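Local coordinates for protein ubiquitin-conjugating enzyme E2, putative (Trypanosoma cruzi, PDB 4DS2) that is a putative ubiquitin-conjugating enzyme of the E2 family, probably carrying activated ubiquitin as a thioester and passing it on, at residues P36-F42 against K55-D61; Y50-V56 against Y71-F77; T87-V91 against E102-C106; V94-L98 against F158-V162. One frame throughout, in Å; residues are numbered along the deposited sequence.

Contact 1: P36-F42 against K55-D61; sequences PHSTAIF and KVKAPAD
A40 and K57 form an antiparallel hydrogen-bonded pair, K57 N lying 2.8 Å from A40 O, and the axes of strands 40-42 and 55-57 run at 147° to each other. F42 N extends the pairing to K55 O, while past the strand D61 N donates to P36 O. F42 turns its ring back across the partner strand because CG stands between the backbone N and the carbonyl carbon (chi1 70°). K55 CB then lies over a ring face, 4.0 Å from the F42 centroid. The bent chain of K57 brings NZ to 4.6 Å from the F42 centroid, an off-centre cation-pi contact. I41 and V56 stand side by side on the face turned to helix 120-132, with I41 CG1 and V56 CG2 4.1 Å apart; I124 and L128 of that helix cover them. Further out, T39 CG2 packs on P59 CD at 3.6 Å. At the loop end H37 ND1 donates to D61 OD2, meeting it from above the carboxylate, whose plane is 87° from that of the imidazole. The chemistry implies that the nearby carboxylate may favour a protonated H37, while the F42 ring offers the charge of K57 an aromatic partner.

Contact 2: Y50-V56 against Y71-F77; sequences YNWILKV and YQLSVLF
W52 and F77 both place CG anti to the carbonyl carbon (chi1 -52° and -69°), and these torsions send the indole and the phenyl ring to the same side of the sheet. There F77 CE1 sits over the indole face, near its centre, 3.4 Å from W52 CE2. The pairing is oblique, the phenyl plane and the five-membered ring 44° apart. On the same side W52 CB meets V75 CB at 4.1 Å, L54 CD1 approaches V75 CG2, and V56 CG2 touches L73 CD1 across the strands. L17 and L20 of helix 11-27 cover W52, and helix 120-132 covers L54, V56 and L73. The backbones are antiparallel, with hydrogen-bonded pairs at W52-V75, L54-L73 and V56-Y71; V75 N meets W52 O at 2.8 Å, and F77 N closes the end on Y50 O. The other side is more polar: K55 CG and Q72 CG lie alongside each other at 3.9 Å. Polar aromatic atoms find partners beyond the two segments, W52 NE1 at I49 O, Y50 OH at I8 O and Y71 OH at Y64 O. The chemistry is that of an amphipathic pair of central strands: aromatic and aliphatic groups face the helices, and hydrogen bonds satisfy the buried backbone between them.

Contact 3: T87-V91 against E102-C106; sequences TVRFV and EGGIC
The loop that leads to the short helix 108-111 passes along 87-90, an edge strand of the four-stranded antiparallel sheet, and G103 meets F90 there. F90 N donates to G103 O at 2.9 Å, with an N-H...O angle of 160°. R89 CA comes within 3.3 Å of G103 O, and G103 CA approaches F90 O at 3.4 Å. This closeness is possible because G103, with a positive phi of 93°, carries no side chain on the flank facing the strand. T100 OG1 accepts from E102 N and G104 N, which braces the turn. In canonical E2 enzymes the loop after the fourth strand carries the cysteine that accepts ubiquitin; C106, just ahead of the helix, is probably its counterpart here. I105 faces the strand: its CG1 is 3.7 Å from V88 O, and its CD1 lies 4.2 Å from V88 CB, beside V127 of helix 120-132. The extended chain of R89 runs out over the other end of the loop. E102 O lies over a face of the guanidinium group, 3.8 Å from R89 NH2, and E102 OE1 stays 4.1 Å from R89 NH2, beyond a salt bridge.

Contact 4: V94-L98 against F158-V162; sequences VYSPL and FAARV
The Y95 ring has R161 CD over one face, offset toward the rim and 3.7 Å from the centroid, while F158 CD2 and V162 CG2 come to its edge near the plane. The phenyl ring of F158 is inclined by 43° to that of Y95, an oblique pairing with Y95 CE2 and F158 CD2 3.7 Å apart. At the edge of the R161 guanidinium, in its plane, stands Y95 OH, which accepts from R161 NH1 at 3.0 Å; the bond is bent, with an N-H...O angle of 143°. The arginine serves the tyrosine twice: the extended start of its chain lays CD over the ring, and the bend at chi3 (-70°) swings NE and the guanidinium to the hydroxyl. In family terms the loop 94-98 follows strand 87-90, probably just past the place where canonical E2s carry His-Pro-Asn, and the contact fastens it to helix 155-162 near the C terminus. Within the loop L98 N donates to S96 OG at 2.8 Å, an ST turn. Across the contact P97 CD rests 4.4 Å from F158 CZ. Y95 O accepts from Y64 OH, and the Y64 side chain also touches V162. From helix 145-153, Y150 makes a cation-pi contact with R161 and touches Y95.

From the N terminus, contact 1 closes the hairpin of strands 40-46 and 51-57, and contact 2 closes the next loop, joining 51-57 to 70-76. The two cross along the chain and share K55 and V56, so one strand serves both neighbours; I41 CG2 also packs on L54 CD1. Contact 3 comes after both and adds the loop 102-106 to edge strand 87-90, itself paired with 70-76 through Q72 O and V91 N. Contact 4 starts inside the loop spanned by contact 3 and crosses it, closing a long excursion, about half of it helix, at helix 155-162. It touches contact 3 where L98 O meets I105 CG2, and contact 2 where V94 packs on Y71.

Contact 1: P36-F42 against K55-D61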
loop_
_atom_site.group_PDB
_atom_site.type_symbol
_atom_site.label_atom_id
_atom_site.label_comp_id
_atom_site.label_asym_id
_atom_site.label_seq_id
_atom_site.Cartn_x
_atom_site.Cartn_y
_atom_site.Cartn_z
ATOM N N PRO A 36 -10.171 13.277 -4.712
ATOM C CA PRO A 36 -10.696 12.056 -5.339
ATOM C C PRO A 36 -9.605 11.169 -5.962
ATOM O O PRO A 36 -9.867 9.991 -6.195
ATOM C CB PRO A 36 -11.593 12.604 -6.449
ATOM C CG PRO A 36 -10.904 13.861 -6.872
ATOM C CD PRO A 36 -10.345 14.451 -5.597
ATOM N N HIS A 37 -8.414 11.736 -6.230
ATOM C CA HIS A 37 -7.281 11.007 -6.836
ATOM C C HIS A 37 -6.376 10.337 -5.833
ATOM O O HIS A 37 -5.617 9.440 -6.181
ATOM C CB HIS A 37 -6.448 11.911 -7.747
ATOM C CG HIS A 37 -5.439 11.151 -8.582
ATOM N ND1 HIS A 37 -5.792 10.449 -9.674
ATOM C CD2 HIS A 37 -4.064 10.969 -8.424
ATOM C CE1 HIS A 37 -4.701 9.863 -10.204
ATOM N NE2 HIS A 37 -3.641 10.181 -9.438
ATOM N N SER A 38 -6.434 10.770 -4.583
ATOM C CA SER A 38 -5.621 10.168 -3.535
ATOM C C SER A 38 -6.426 9.171 -2.705
ATOM O O SER A 38 -7.649 9.253 -2.574
ATOM C CB SER A 38 -4.974 11.241 -2.639
ATOM O OG SER A 38 -3.691 11.587 -3.131
ATOM N N THR A 39 -5.688 8.228 -2.156
ATOM C CA THR A 39 -6.239 7.176 -1.334
ATOM C C THR A 39 -6.208 7.689 0.095
ATOM O O THR A 39 -5.282 8.401 0.466
ATOM C CB THR A 39 -5.389 5.902 -1.477
ATOM O OG1 THR A 39 -4.427 5.818 -0.411
ATOM C CG2 THR A 39 -4.645 5.898 -2.891
ATOM N N ALA A 40 -7.228 7.369 0.886
ATOM C CA ALA A 40 -7.327 7.896 2.230
ATOM C C ALA A 40 -7.059 6.744 3.196
ATOM O O ALA A 40 -7.717 5.705 3.128
ATOM C CB ALA A 40 -8.711 8.510 2.449
ATOM N N ILE A 41 -6.059 6.915 4.057
ATOM C CA ILE A 41 -5.834 6.005 5.183
ATOM C C ILE A 41 -6.643 6.606 6.324
ATOM O O ILE A 41 -6.426 7.763 6.674
ATOM C CB ILE A 41 -4.335 5.925 5.604
ATOM C CG1 ILE A 41 -3.402 5.739 4.390
ATOM C CG2 ILE A 41 -4.109 4.784 6.598
ATOM C CD1 ILE A 41 -1.898 5.882 4.658
ATOM N N PHE A 42 -7.573 5.833 6.891
ATOM C CA PHE A 42 -8.508 6.322 7.933
ATOM C C PHE A 42 -8.495 5.562 9.296
ATOM O O PHE A 42 -9.169 5.982 10.237
ATOM C CB PHE A 42 -9.939 6.373 7.383
ATOM C CG PHE A 42 -10.561 5.019 7.150
ATOM C CD1 PHE A 42 -10.357 4.340 5.954
ATOM C CD2 PHE A 42 -11.361 4.423 8.135
ATOM C CE1 PHE A 42 -10.916 3.079 5.740
ATOM C CE2 PHE A 42 -11.931 3.172 7.928
ATOM C CZ PHE A 42 -11.705 2.498 6.730
ATOM N N LYS A 55 -6.410 0.557 7.667
ATOM C CA LYS A 55 -7.632 0.502 6.853
ATOM C C LYS A 55 -7.649 1.702 5.918
ATOM O O LYS A 55 -7.318 2.816 6.304
ATOM C CB LYS A 55 -8.883 0.475 7.709
ATOM C CG LYS A 55 -8.959 -0.739 8.638
ATOM C CD LYS A 55 -10.352 -0.901 9.252
ATOM C CE LYS A 55 -10.416 -1.835 10.452
ATOM N NZ LYS A 55 -11.717 -1.630 11.154
ATOM N N VAL A 56 -7.966 1.439 4.659
ATOM C CA VAL A 56 -7.731 2.405 3.579
ATOM C C VAL A 56 -8.920 2.404 2.646
ATOM O O VAL A 56 -9.594 1.380 2.496
ATOM C CB VAL A 56 -6.447 2.048 2.784
ATOM C CG1 VAL A 56 -6.281 2.948 1.576
ATOM C CG2 VAL A 56 -5.201 2.120 3.673
ATOM N N LYS A 57 -9.178 3.555 2.027
ATOM C CA LYS A 57 -10.035 3.624 0.820
ATOM C C LYS A 57 -9.145 3.926 -0.360
ATOM O O LYS A 57 -8.268 4.776 -0.264
ATOM C CB LYS A 57 -11.086 4.721 0.948
ATOM C CG LYS A 57 -12.053 4.522 2.117
ATOM C CD LYS A 57 -13.002 3.355 1.887
ATOM C CE LYS A 57 -13.581 2.855 3.200
ATOM N NZ LYS A 57 -14.531 3.825 3.802
ATOM N N ALA A 58 -9.351 3.226 -1.469
ATOM C CA ALA A 58 -8.764 3.665 -2.741
ATOM C C ALA A 58 -9.430 4.975 -3.209
ATOM O O ALA A 58 -10.516 5.335 -2.715
ATOM C CB ALA A 58 -8.891 2.587 -3.793
ATOM N N PRO A 59 -8.782 5.703 -4.152
ATOM C CA PRO A 59 -9.354 6.929 -4.730
ATOM C C PRO A 59 -10.707 6.674 -5.419
ATOM O O PRO A 59 -10.868 5.635 -6.068
ATOM C CB PRO A 59 -8.318 7.319 -5.799
ATOM C CG PRO A 59 -7.070 6.603 -5.445
ATOM C CD PRO A 59 -7.547 5.314 -4.860
ATOM N N ALA A 60 -11.653 7.618 -5.295
ATOM C CA ALA A 60 -12.937 7.575 -6.046
ATOM C C ALA A 60 -12.662 7.546 -7.566
ATOM O O ALA A 60 -13.374 6.893 -8.342
ATOM C CB ALA A 60 -13.803 8.767 -5.684
ATOM N N ASP A 61 -11.629 8.302 -7.951
ATOM C CA ASP A 61 -10.869 8.198 -9.229
ATOM C C ASP A 61 -10.726 6.807 -9.873
ATOM O O ASP A 61 -10.829 6.697 -11.081
ATOM C CB ASP A 61 -9.429 8.681 -8.945
ATOM C CG ASP A 61 -8.890 9.620 -9.987
ATOM O OD1 ASP A 61 -9.470 10.727 -10.170
ATOM O OD2 ASP A 61 -7.835 9.264 -10.566
#

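Contact 2: Y50-V56 against Y71-F77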
loop_
_atom_site.group_PDB
_atom_site.type_symbol
_atom_site.label_atom_id
_atom_site.label_comp_id
_atom_site.label_asym_id
_atom_site.label_seq_id
_atom_site.Cartn_x
_atom_site.Cartn_y
_atom_site.Cartn_z
ATOM N N TYR A 50 6.213 -2.937 15.338
ATOM C CA TYR A 50 6.787 -3.530 14.132
ATOM C C TYR A 50 5.761 -3.982 13.137
ATOM O O TYR A 50 6.102 -4.362 12.010
ATOM C CB TYR A 50 7.672 -4.726 14.513
ATOM C CG TYR A 50 8.899 -4.256 15.261
ATOM C CD1 TYR A 50 10.030 -3.813 14.570
ATOM C CD2 TYR A 50 8.884 -4.151 16.643
ATOM C CE1 TYR A 50 11.129 -3.347 15.248
ATOM C CE2 TYR A 50 9.973 -3.677 17.331
ATOM C CZ TYR A 50 11.090 -3.282 16.628
ATOM O OH TYR A 50 12.168 -2.845 17.324
ATOM N N ASN A 51 4.499 -3.873 13.524
ATOM C CA ASN A 51 3.443 -4.323 12.725
ATOM C C ASN A 51 2.277 -3.340 12.799
ATOM O O ASN A 51 1.606 -3.196 13.832
ATOM C CB ASN A 51 3.094 -5.688 13.213
ATOM C CG ASN A 51 2.709 -6.557 12.098
ATOM O OD1 ASN A 51 1.757 -6.249 11.352
ATOM N ND2 ASN A 51 3.500 -7.604 11.890
ATOM N N TRP A 52 2.065 -2.612 11.704
ATOM C CA TRP A 52 0.975 -1.653 11.654
ATOM C C TRP A 52 -0.076 -2.178 10.745
ATOM O O TRP A 52 0.195 -2.420 9.606
ATOM C CB TRP A 52 1.416 -0.309 11.113
ATOM C CG TRP A 52 2.622 0.355 11.737
ATOM C CD1 TRP A 52 3.389 -0.052 12.830
ATOM C CD2 TRP A 52 3.190 1.634 11.326
ATOM N NE1 TRP A 52 4.378 0.852 13.092
ATOM C CE2 TRP A 52 4.304 1.896 12.225
ATOM C CE3 TRP A 52 2.885 2.564 10.334
ATOM C CZ2 TRP A 52 5.080 3.041 12.113
ATOM C CZ3 TRP A 52 3.671 3.717 10.226
ATOM C CH2 TRP A 52 4.746 3.947 11.108
ATOM N N ILE A 53 -1.279 -2.373 11.267
ATOM C CA ILE A 53 -2.461 -2.746 10.482
ATOM C C ILE A 53 -3.210 -1.453 10.126
ATOM O O ILE A 53 -3.559 -0.658 11.007
ATOM C CB ILE A 53 -3.401 -3.692 11.274
ATOM C CG1 ILE A 53 -2.606 -4.895 11.856
ATOM C CG2 ILE A 53 -4.572 -4.158 10.383
ATOM C CD1 ILE A 53 -2.136 -4.758 13.289
ATOM N N LEU A 54 -3.418 -1.231 8.837
ATOM C CA LEU A 54 -4.124 -0.051 8.333
ATOM C C LEU A 54 -5.474 -0.406 7.644
ATOM O O LEU A 54 -5.630 -1.503 7.102
ATOM C CB LEU A 54 -3.257 0.679 7.307
ATOM C CG LEU A 54 -1.828 1.150 7.590
ATOM C CD1 LEU A 54 -1.379 1.934 6.354
ATOM C CD2 LEU A 54 -1.720 2.012 8.831
ATOM N N LYS A 55 -6.410 0.557 7.667
ATOM C CA LYS A 55 -7.632 0.502 6.853
ATOM C C LYS A 55 -7.649 1.702 5.918
ATOM O O LYS A 55 -7.318 2.816 6.304
ATOM C CB LYS A 55 -8.883 0.475 7.709
ATOM C CG LYS A 55 -8.959 -0.739 8.638
ATOM C CD LYS A 55 -10.352 -0.901 9.252
ATOM C CE LYS A 55 -10.416 -1.835 10.452
ATOM N NZ LYS A 55 -11.717 -1.630 11.154
ATOM N N VAL A 56 -7.966 1.439 4.659
ATOM C CA VAL A 56 -7.731 2.405 3.579
ATOM C C VAL A 56 -8.920 2.404 2.646
ATOM O O VAL A 56 -9.594 1.380 2.496
ATOM C CB VAL A 56 -6.447 2.048 2.784
ATOM C CG1 VAL A 56 -6.281 2.948 1.576
ATOM C CG2 VAL A 56 -5.201 2.120 3.673
ATOM N N TYR A 71 -9.981 -1.356 2.229
ATOM C CA TYR A 71 -8.851 -2.236 1.970
ATOM C C TYR A 71 -7.993 -2.267 3.215
ATOM O O TYR A 71 -7.629 -1.224 3.748
ATOM C CB TYR A 71 -8.004 -1.732 0.805
ATOM C CG TYR A 71 -8.667 -1.855 -0.540
ATOM C CD1 TYR A 71 -9.546 -0.882 -0.989
ATOM C CD2 TYR A 71 -8.407 -2.940 -1.371
ATOM C CE1 TYR A 71 -10.160 -0.988 -2.222
ATOM C CE2 TYR A 71 -9.009 -3.052 -2.613
ATOM C CZ TYR A 71 -9.882 -2.067 -3.035
ATOM O OH TYR A 71 -10.488 -2.186 -4.263
ATOM N N GLN A 72 -7.656 -3.467 3.660
ATOM C CA GLN A 72 -6.820 -3.623 4.808
ATOM C C GLN A 72 -5.412 -4.015 4.432
ATOM O O GLN A 72 -5.206 -4.921 3.609
ATOM C CB GLN A 72 -7.393 -4.703 5.712
ATOM C CG GLN A 72 -8.353 -4.140 6.735
ATOM C CD GLN A 72 -9.220 -5.194 7.299
ATOM O OE1 GLN A 72 -10.112 -5.719 6.627
ATOM N NE2 GLN A 72 -8.968 -5.527 8.542
ATOM N N LEU A 73 -4.446 -3.357 5.085
ATOM C CA LEU A 73 -3.024 -3.615 4.842
ATOM C C LEU A 73 -2.282 -3.888 6.115
ATOM O O LEU A 73 -2.788 -3.596 7.197
ATOM C CB LEU A 73 -2.394 -2.421 4.167
ATOM C CG LEU A 73 -2.994 -2.090 2.816
ATOM C CD1 LEU A 73 -3.529 -0.667 2.827
ATOM C CD2 LEU A 73 -1.988 -2.338 1.710
ATOM N N SER A 74 -1.091 -4.483 5.961
ATOM C CA SER A 74 -0.097 -4.685 7.027
ATOM C C SER A 74 1.191 -4.051 6.591
ATOM O O SER A 74 1.694 -4.351 5.505
ATOM C CB SER A 74 0.232 -6.169 7.257
ATOM O OG SER A 74 -0.876 -6.863 7.772
ATOM N N VAL A 75 1.739 -3.199 7.456
ATOM C CA VAL A 75 3.095 -2.695 7.322
ATOM C C VAL A 75 3.975 -3.377 8.364
ATOM O O VAL A 75 3.816 -3.130 9.558
ATOM C CB VAL A 75 3.118 -1.183 7.529
ATOM C CG1 VAL A 75 4.514 -0.631 7.280
ATOM C CG2 VAL A 75 2.060 -0.525 6.656
ATOM N N LEU A 76 4.877 -4.238 7.903
ATOM C CA LEU A 76 5.813 -4.954 8.745
ATOM C C LEU A 76 7.241 -4.356 8.684
ATOM O O LEU A 76 7.827 -4.202 7.612
ATOM C CB LEU A 76 5.826 -6.421 8.321
ATOM C CG LEU A 76 6.832 -7.436 8.915
ATOM C CD1 LEU A 76 7.117 -7.261 10.421
ATOM C CD2 LEU A 76 6.318 -8.856 8.604
ATOM N N PHE A 77 7.774 -4.000 9.854
ATOM C CA PHE A 77 9.107 -3.455 9.982
ATOM C C PHE A 77 10.113 -4.499 10.448
ATOM O O PHE A 77 9.728 -5.600 10.885
ATOM C CB PHE A 77 9.116 -2.331 10.990
ATOM C CG PHE A 77 8.387 -1.112 10.539
ATOM C CD1 PHE A 77 6.999 -1.062 10.601
ATOM C CD2 PHE A 77 9.074 -0.012 10.084
ATOM C CE1 PHE A 77 6.309 0.082 10.219
ATOM C CE2 PHE A 77 8.399 1.136 9.684
ATOM C CZ PHE A 77 7.015 1.193 9.777
#

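Contact 3: T87-V91 against E102-C106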
loop_
_atom_site.group_PDB
_atom_site.type_symbol
_atom_site.label_atom_id
_atom_site.label_comp_id
_atom_site.label_asym_id
_atom_site.label_seq_id
_atom_site.Cartn_x
_atom_site.Cartn_y
_atom_site.Cartn_z
ATOM N N THR A 87 7.719 -3.722 4.747
ATOM C CA THR A 87 7.029 -4.452 3.717
ATOM C C THR A 87 5.574 -4.076 3.850
ATOM O O THR A 87 5.018 -4.056 4.948
ATOM C CB THR A 87 7.247 -5.971 3.918
ATOM O OG1 THR A 87 8.554 -6.291 3.461
ATOM C CG2 THR A 87 6.240 -6.830 3.151
ATOM N N VAL A 88 4.954 -3.741 2.732
ATOM C CA VAL A 88 3.490 -3.623 2.683
ATOM C C VAL A 88 2.887 -4.918 2.098
ATOM O O VAL A 88 3.502 -5.565 1.221
ATOM C CB VAL A 88 3.072 -2.359 1.915
ATOM C CG1 VAL A 88 1.559 -2.135 1.917
ATOM C CG2 VAL A 88 3.775 -1.146 2.539
ATOM N N ARG A 89 1.724 -5.297 2.645
ATOM C CA ARG A 89 1.002 -6.509 2.271
ATOM C C ARG A 89 -0.468 -6.178 2.268
ATOM O O ARG A 89 -0.916 -5.441 3.130
ATOM C CB ARG A 89 1.269 -7.594 3.294
ATOM C CG ARG A 89 1.039 -9.039 2.858
ATOM C CD ARG A 89 1.855 -9.991 3.737
ATOM N NE ARG A 89 1.448 -11.404 3.632
ATOM C CZ ARG A 89 2.162 -12.391 3.055
ATOM N NH1 ARG A 89 3.343 -12.152 2.484
ATOM N NH2 ARG A 89 1.691 -13.644 3.034
ATOM N N PHE A 90 -1.228 -6.672 1.301
ATOM C CA PHE A 90 -2.688 -6.494 1.354
ATOM C C PHE A 90 -3.266 -7.633 2.136
ATOM O O PHE A 90 -2.957 -8.790 1.806
ATOM C CB PHE A 90 -3.283 -6.413 -0.047
ATOM C CG PHE A 90 -2.977 -5.118 -0.714
ATOM C CD1 PHE A 90 -1.732 -4.899 -1.292
ATOM C CD2 PHE A 90 -3.892 -4.070 -0.694
ATOM C CE1 PHE A 90 -1.435 -3.678 -1.869
ATOM C CE2 PHE A 90 -3.593 -2.858 -1.289
ATOM C CZ PHE A 90 -2.372 -2.662 -1.872
ATOM N N VAL A 91 -4.044 -7.315 3.181
ATOM C CA VAL A 91 -4.810 -8.325 3.895
ATOM C C VAL A 91 -6.082 -8.609 3.094
ATOM O O VAL A 91 -6.463 -9.759 2.966
ATOM C CB VAL A 91 -5.200 -7.905 5.323
ATOM C CG1 VAL A 91 -6.155 -8.933 5.936
ATOM C CG2 VAL A 91 -3.960 -7.715 6.192
ATOM N N GLU A 102 -1.353 -13.998 -2.207
ATOM C CA GLU A 102 -0.997 -13.931 -0.775
ATOM C C GLU A 102 -1.150 -12.496 -0.221
ATOM O O GLU A 102 -1.203 -12.301 0.995
ATOM C CB GLU A 102 0.417 -14.487 -0.507
ATOM C CG GLU A 102 0.420 -15.996 -0.355
ATOM C CD GLU A 102 1.794 -16.629 -0.143
ATOM O OE1 GLU A 102 2.814 -15.896 -0.152
ATOM O OE2 GLU A 102 1.835 -17.885 0.030
ATOM N N GLY A 103 -1.256 -11.514 -1.118
ATOM C CA GLY A 103 -1.186 -10.092 -0.754
ATOM C C GLY A 103 0.211 -9.467 -0.852
ATOM O O GLY A 103 0.389 -8.319 -0.438
ATOM N N GLY A 104 1.177 -10.211 -1.408
ATOM C CA GLY A 104 2.557 -9.764 -1.549
ATOM C C GLY A 104 2.749 -8.708 -2.633
ATOM O O GLY A 104 2.004 -8.661 -3.599
ATOM N N ILE A 105 3.727 -7.835 -2.433
ATOM C CA ILE A 105 4.246 -7.016 -3.511
ATOM C C ILE A 105 5.771 -7.237 -3.643
ATOM O O ILE A 105 6.480 -7.636 -2.685
ATOM C CB ILE A 105 3.929 -5.515 -3.331
ATOM C CG1 ILE A 105 4.741 -4.934 -2.169
ATOM C CG2 ILE A 105 2.429 -5.271 -3.175
ATOM C CD1 ILE A 105 4.483 -3.472 -1.867
ATOM N N CYS A 106 6.255 -6.986 -4.853
ATOM C CA CYS A 106 7.656 -7.060 -5.167
ATOM C C CYS A 106 8.372 -6.027 -4.314
ATOM O O CYS A 106 7.896 -4.890 -4.187
ATOM C CB CYS A 106 7.844 -6.746 -6.639
ATOM S SG CYS A 106 9.524 -6.988 -7.222
#

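Contact 4: V94-L98 against F158-V162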
loop_
_atom_site.group_PDB
_atom_site.type_symbol
_atom_site.label_atom_id
_atom_site.label_comp_id
_atom_site.label_asym_id
_atom_site.label_seq_id
_atom_site.Cartn_x
_atom_site.Cartn_y
_atom_site.Cartn_z
ATOM N N VAL A 94 -6.929 -8.307 -3.623
ATOM C CA VAL A 94 -6.901 -7.247 -4.641
ATOM C C VAL A 94 -6.474 -7.913 -5.965
ATOM O O VAL A 94 -5.398 -8.559 -6.029
ATOM C CB VAL A 94 -5.905 -6.101 -4.288
ATOM C CG1 VAL A 94 -5.971 -4.980 -5.332
ATOM C CG2 VAL A 94 -6.180 -5.555 -2.891
ATOM N N TYR A 95 -7.336 -7.820 -6.996
ATOM C CA TYR A 95 -6.953 -8.316 -8.309
ATOM C C TYR A 95 -6.066 -7.232 -8.930
ATOM O O TYR A 95 -6.462 -6.089 -9.063
ATOM C CB TYR A 95 -8.169 -8.672 -9.173
ATOM C CG TYR A 95 -7.816 -9.328 -10.498
ATOM C CD1 TYR A 95 -7.372 -10.646 -10.538
ATOM C CD2 TYR A 95 -7.897 -8.618 -11.712
ATOM C CE1 TYR A 95 -7.031 -11.250 -11.748
ATOM C CE2 TYR A 95 -7.568 -9.214 -12.935
ATOM C CZ TYR A 95 -7.127 -10.535 -12.955
ATOM O OH TYR A 95 -6.779 -11.169 -14.144
ATOM N N SER A 96 -4.835 -7.609 -9.274
ATOM C CA SER A 96 -3.836 -6.665 -9.748
ATOM C C SER A 96 -2.627 -7.396 -10.309
ATOM O O SER A 96 -2.275 -8.486 -9.822
ATOM C CB SER A 96 -3.382 -5.778 -8.591
ATOM O OG SER A 96 -2.134 -5.157 -8.867
ATOM N N PRO A 97 -1.955 -6.770 -11.309
ATOM C CA PRO A 97 -0.637 -7.250 -11.756
ATOM C C PRO A 97 0.475 -7.101 -10.701
ATOM O O PRO A 97 1.498 -7.786 -10.777
ATOM C CB PRO A 97 -0.312 -6.330 -12.941
ATOM C CG PRO A 97 -1.514 -5.451 -13.173
ATOM C CD PRO A 97 -2.312 -5.477 -11.935
ATOM N N LEU A 98 0.265 -6.198 -9.740
ATOM C CA LEU A 98 1.330 -5.825 -8.778
ATOM C C LEU A 98 1.204 -6.589 -7.399
ATOM O O LEU A 98 2.140 -6.619 -6.579
ATOM C CB LEU A 98 1.407 -4.275 -8.658
ATOM C CG LEU A 98 1.691 -3.399 -9.918
ATOM C CD1 LEU A 98 1.282 -1.945 -9.669
ATOM C CD2 LEU A 98 3.140 -3.441 -10.369
ATOM N N PHE A 158 -11.026 -6.274 -17.624
ATOM C CA PHE A 158 -10.204 -6.186 -16.381
ATOM C C PHE A 158 -10.868 -5.303 -15.305
ATOM O O PHE A 158 -10.842 -5.633 -14.114
ATOM C CB PHE A 158 -8.776 -5.658 -16.696
ATOM C CG PHE A 158 -7.957 -5.294 -15.468
ATOM C CD1 PHE A 158 -8.080 -4.048 -14.875
ATOM C CD2 PHE A 158 -7.046 -6.194 -14.925
ATOM C CE1 PHE A 158 -7.344 -3.729 -13.751
ATOM C CE2 PHE A 158 -6.294 -5.865 -13.814
ATOM C CZ PHE A 158 -6.453 -4.638 -13.219
ATOM N N ALA A 159 -11.453 -4.186 -15.738
ATOM C CA ALA A 159 -12.234 -3.292 -14.861
ATOM C C ALA A 159 -13.420 -4.007 -14.192
ATOM O O ALA A 159 -13.563 -3.956 -12.960
ATOM C CB ALA A 159 -12.746 -2.094 -15.646
ATOM N N ALA A 160 -14.270 -4.654 -15.005
ATOM C CA ALA A 160 -15.466 -5.378 -14.496
ATOM C C ALA A 160 -15.066 -6.435 -13.484
ATOM O O ALA A 160 -15.787 -6.711 -12.534
ATOM C CB ALA A 160 -16.238 -6.030 -15.643
ATOM N N ARG A 161 -13.899 -7.017 -13.713
ATOM C CA ARG A 161 -13.324 -8.042 -12.837
ATOM C C ARG A 161 -12.813 -7.478 -11.492
ATOM O O ARG A 161 -12.908 -8.169 -10.475
ATOM C CB ARG A 161 -12.223 -8.794 -13.595
ATOM C CG ARG A 161 -11.516 -9.857 -12.805
ATOM C CD ARG A 161 -10.518 -10.600 -13.698
ATOM N NE ARG A 161 -11.153 -11.464 -14.707
ATOM C CZ ARG A 161 -10.493 -12.388 -15.413
ATOM N NH1 ARG A 161 -9.184 -12.552 -15.243
ATOM N NH2 ARG A 161 -11.130 -13.149 -16.292
ATOM N N VAL A 162 -12.291 -6.247 -11.480
ATOM C CA VAL A 162 -11.863 -5.618 -10.235
ATOM C C VAL A 162 -13.077 -5.378 -9.327
ATOM O O VAL A 162 -13.008 -5.606 -8.103
ATOM C CB VAL A 162 -11.077 -4.292 -10.452
ATOM C CG1 VAL A 162 -10.940 -3.502 -9.148
ATOM C CG2 VAL A 162 -9.719 -4.572 -11.056
#